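Local coordinates for inactivation-no-after-potential D protein (PDB 5F67), which binds the tail of the TRP channel through its third PDZ domain and probably serves as a signalling scaffold in fly photoreceptors, at residues A24-R30 and V99-L105. Residues are numbered along the deposited sequence; the frame is centred on the assembly and turned at random.
Sequences ARTVQVR and VVTMILL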
ATOM      1  N   ALA A  24       8.845  -8.274   6.774  1.00  9.67           N
ATOM      2  CA  ALA A  24       7.751  -7.904   5.873  1.00  8.61           C
ATOM      3  C   ALA A  24       6.633  -8.943   5.963  1.00 14.36           C
ATOM      4  O   ALA A  24       6.864 -10.077   6.407  1.00 15.03           O
ATOM      5  CB  ALA A  24       8.246  -7.783   4.432  1.00 11.79           C
ATOM      6  N   ARG A  25       5.429  -8.558   5.549  1.00  9.46           N
ATOM      7  CA  ARG A  25       4.299  -9.474   5.620  1.00 10.69           C
ATOM      8  C   ARG A  25       3.446  -9.333   4.367  1.00 15.16           C
ATOM      9  O   ARG A  25       3.544  -8.348   3.634  1.00 12.98           O
ATOM     10  CB  ARG A  25       3.449  -9.164   6.862  1.00 15.38           C
ATOM     11  CG  ARG A  25       2.746  -7.796   6.789  1.00 13.78           C
ATOM     12  CD  ARG A  25       2.177  -7.347   8.144  1.00 15.83           C
ATOM     13  NE  ARG A  25       1.297  -6.174   8.005  1.00 16.90           N
ATOM     14  CZ  ARG A  25       1.738  -4.923   7.946  1.00 17.05           C
ATOM     15  NH1 ARG A  25       3.043  -4.689   8.013  1.00 15.96           N
ATOM     16  NH2 ARG A  25       0.883  -3.904   7.830  1.00 16.09           N
ATOM     17  N   THR A  26       2.615 -10.332   4.107  1.00  9.84           N
ATOM     18  CA  THR A  26       1.737 -10.285   2.948  1.00 10.82           C
ATOM     19  C   THR A  26       0.304 -10.028   3.391  1.00 14.03           C
ATOM     20  O   THR A  26      -0.208 -10.733   4.264  1.00 15.87           O
ATOM     21  CB  THR A  26       1.780 -11.644   2.211  1.00 17.54           C
ATOM     22  OG1 THR A  26       3.093 -11.845   1.668  1.00 18.07           O
ATOM     23  CG2 THR A  26       0.761 -11.672   1.089  1.00 16.83           C
ATOM     24  N   VAL A  27      -0.348  -9.032   2.792  1.00 13.07           N
ATOM     25  CA  VAL A  27      -1.775  -8.833   3.022  1.00 14.05           C
ATOM     26  C   VAL A  27      -2.546  -9.043   1.728  1.00 17.89           C
ATOM     27  O   VAL A  27      -2.006  -8.854   0.640  1.00 16.01           O
ATOM     28  CB  VAL A  27      -2.098  -7.433   3.594  1.00 14.76           C
ATOM     29  CG1 VAL A  27      -1.353  -7.219   4.909  1.00 19.64           C
ATOM     30  CG2 VAL A  27      -1.747  -6.329   2.588  1.00 17.07           C
ATOM     31  N   GLN A  28      -3.812  -9.431   1.850  1.00 11.59           N
ATOM     32  CA  GLN A  28      -4.661  -9.663   0.688  1.00 10.53           C
ATOM     33  C   GLN A  28      -5.856  -8.735   0.823  1.00 16.99           C
ATOM     34  O   GLN A  28      -6.714  -8.948   1.680  1.00 19.98           O
ATOM     35  CB  GLN A  28      -5.157 -11.117   0.682  1.00 13.47           C
ATOM     36  CG  GLN A  28      -4.034 -12.169   0.741  1.00 14.62           C
ATOM     37  CD  GLN A  28      -3.242 -12.276  -0.558  1.00 14.30           C
ATOM     38  OE1 GLN A  28      -3.577 -11.642  -1.570  1.00 14.93           O
ATOM     39  NE2 GLN A  28      -2.174 -13.078  -0.534  1.00 12.89           N
ATOM     40  N   VAL A  29      -5.930  -7.709  -0.018  1.00 11.02           N
ATOM     41  CA  VAL A  29      -6.951  -6.687   0.174  1.00 10.14           C
ATOM     42  C   VAL A  29      -7.853  -6.598  -1.053  1.00 13.19           C
ATOM     43  O   VAL A  29      -7.377  -6.360  -2.164  1.00 15.37           O
ATOM     44  CB  VAL A  29      -6.308  -5.318   0.422  1.00 13.22           C
ATOM     45  CG1 VAL A  29      -7.386  -4.254   0.644  1.00 15.72           C
ATOM     46  CG2 VAL A  29      -5.356  -5.395   1.619  1.00 11.98           C
ATOM     47  N   ARG A  30      -9.155  -6.795  -0.859  1.00 10.17           N
ATOM     48  CA  ARG A  30     -10.069  -6.747  -1.994  1.00  9.72           C
ATOM     49  C   ARG A  30     -10.388  -5.315  -2.387  1.00 15.10           C
ATOM     50  O   ARG A  30     -10.794  -4.496  -1.547  1.00 14.86           O
ATOM     51  CB  ARG A  30     -11.363  -7.518  -1.691  1.00 10.02           C
ATOM     52  CG  ARG A  30     -12.272  -7.707  -2.920  1.00 16.14           C
ATOM     53  CD  ARG A  30     -13.529  -8.533  -2.586  1.00 14.25           C
ATOM     54  NE  ARG A  30     -13.129  -9.788  -1.947  1.00 16.40           N
ATOM     55  CZ  ARG A  30     -12.854 -10.915  -2.597  1.00 16.11           C
ATOM     56  NH1 ARG A  30     -12.978 -10.978  -3.923  1.00 15.62           N
ATOM     57  NH2 ARG A  30     -12.460 -11.986  -1.914  1.00 15.83           N
ATOM     58  N   VAL A  99      -8.858  -9.211  -5.531  1.00 10.46           N
ATOM     59  CA  VAL A  99      -7.965  -9.300  -4.375  1.00  9.34           C
ATOM     60  C   VAL A  99      -6.538  -8.919  -4.755  1.00  9.56           C
ATOM     61  O   VAL A  99      -5.901  -9.576  -5.582  1.00 16.54           O
ATOM     62  CB  VAL A  99      -7.975 -10.699  -3.769  1.00 12.36           C
ATOM     63  CG1 VAL A  99      -7.035 -10.769  -2.557  1.00 12.75           C
ATOM     64  CG2 VAL A  99      -9.390 -11.052  -3.336  1.00 14.76           C
ATOM     65  N   VAL A 100      -6.040  -7.863  -4.116  1.00  9.26           N
ATOM     66  CA  VAL A 100      -4.729  -7.322  -4.436  1.00  9.94           C
ATOM     67  C   VAL A 100      -3.772  -7.725  -3.330  1.00 14.42           C
ATOM     68  O   VAL A 100      -4.024  -7.463  -2.150  1.00 14.11           O
ATOM     69  CB  VAL A 100      -4.773  -5.786  -4.568  1.00 10.76           C
ATOM     70  CG1 VAL A 100      -3.396  -5.239  -4.994  1.00 12.83           C
ATOM     71  CG2 VAL A 100      -5.848  -5.367  -5.572  1.00 11.75           C
ATOM     72  N   THR A 101      -2.697  -8.402  -3.719  1.00 10.96           N
ATOM     73  CA  THR A 101      -1.698  -8.876  -2.780  1.00 10.21           C
ATOM     74  C   THR A 101      -0.694  -7.749  -2.594  1.00 19.14           C
ATOM     75  O   THR A 101      -0.153  -7.225  -3.573  1.00 19.82           O
ATOM     76  CB  THR A 101      -0.941 -10.076  -3.351  1.00 13.16           C
ATOM     77  OG1 THR A 101      -1.866 -11.117  -3.686  1.00 15.92           O
ATOM     78  CG2 THR A 101       0.088 -10.603  -2.335  1.00 20.01           C
ATOM     79  N   MET A 102      -0.447  -7.355  -1.352  1.00 11.82           N
ATOM     80  CA  MET A 102       0.584  -6.359  -1.110  1.00  8.93           C
ATOM     81  C   MET A 102       1.573  -6.890  -0.082  1.00 11.31           C
ATOM     82  O   MET A 102       1.180  -7.536   0.887  1.00 13.52           O
ATOM     83  CB  MET A 102      -0.040  -5.059  -0.608  1.00 14.26           C
ATOM     84  CG  MET A 102      -0.925  -4.376  -1.653  1.00 17.78           C
ATOM     85  SD  MET A 102      -1.498  -2.760  -1.097  1.00 24.52           S
ATOM     86  CE  MET A 102      -2.770  -3.221   0.080  1.00 23.26           C
ATOM     87  N   ILE A 103       2.854  -6.620  -0.305  1.00  9.76           N
ATOM     88  CA  ILE A 103       3.851  -6.954   0.692  1.00  9.11           C
ATOM     89  C   ILE A 103       4.204  -5.649   1.359  1.00 13.97           C
ATOM     90  O   ILE A 103       4.581  -4.675   0.691  1.00 13.85           O
ATOM     91  CB  ILE A 103       5.117  -7.567   0.073  1.00  8.99           C
ATOM     92  CG1 ILE A 103       4.776  -8.921  -0.564  1.00 12.36           C
ATOM     93  CG2 ILE A 103       6.172  -7.774   1.149  1.00 10.18           C
ATOM     94  CD1 ILE A 103       5.953  -9.587  -1.251  1.00 15.17           C
ATOM     95  N   LEU A 104       4.065  -5.626   2.678  1.00 11.67           N
ATOM     96  CA  LEU A 104       4.227  -4.401   3.450  1.00 12.29           C
ATOM     97  C   LEU A 104       5.232  -4.599   4.566  1.00 17.21           C
ATOM     98  O   LEU A 104       5.345  -5.684   5.121  1.00 14.03           O
ATOM     99  CB  LEU A 104       2.885  -4.004   4.069  1.00 10.82           C
ATOM    100  CG  LEU A 104       1.766  -3.589   3.112  1.00 17.78           C
ATOM    101  CD1 LEU A 104       0.429  -3.525   3.855  1.00 17.74           C
ATOM    102  CD2 LEU A 104       2.085  -2.250   2.440  1.00 17.65           C
ATOM    103  N   LEU A 105       5.940  -3.534   4.923  1.00 11.43           N
ATOM    104  CA  LEU A 105       6.884  -3.593   6.037  1.00 15.79           C
ATOM    105  C   LEU A 105       6.568  -2.477   7.023  1.00 19.22           C
ATOM    106  O   LEU A 105       6.633  -1.288   6.679  1.00 16.35           O
ATOM    107  CB  LEU A 105       8.324  -3.444   5.533  1.00 12.81           C
ATOM    108  CG  LEU A 105       9.406  -3.368   6.619  1.00 12.87           C
ATOM    109  CD1 LEU A 105       9.541  -4.693   7.373  1.00 15.04           C
ATOM    110  CD2 LEU A 105      10.735  -2.984   6.005  1.00 15.69           C
TER
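Strands 25-30 and 99-105 pair antiparallel, their axes 153° apart, and bring the first and last strands of the PDZ fold together in one sheet, with 25-30 at its edge. Reciprocal N-H to C=O bonds join Arg25 with Leu104, Val27 with Met102 and Val29 with Val100. Val29 N lies 2.9 Å from Val100 O, whereas Val100 N stands well above the carbonyl plane of Val29. On the face of Arg25, Val27, Val29, Val100, Met102 and Leu104, CG2 of Val27 touches both Met102 CB and Leu104 CD1, at 3.8 Å from each. The bend of Met102 at chi3 (-76°) turns CE to Val29 CG2, 3.7 Å away. Arg25 CG sits between the backbone N and carbonyl carbon and the chain then extends, placing Leu104 CB over one guanidinium face near its rim, 3.9 Å from the plane; NH2 forms a salt bridge with Asp71 and bonds Gly66 O, which should steady it. The other face carries Thr26, Gln28, Arg30, Val99, Thr101 and Ile103; Val99 CG2 lies over the Arg30 guanidinium, near its rim. Gln28 folds back at chi2 beside Thr101, whose OG1 donates to Gln28 OE1 at 2.8 Å, 16° off the amide carbonyl plane.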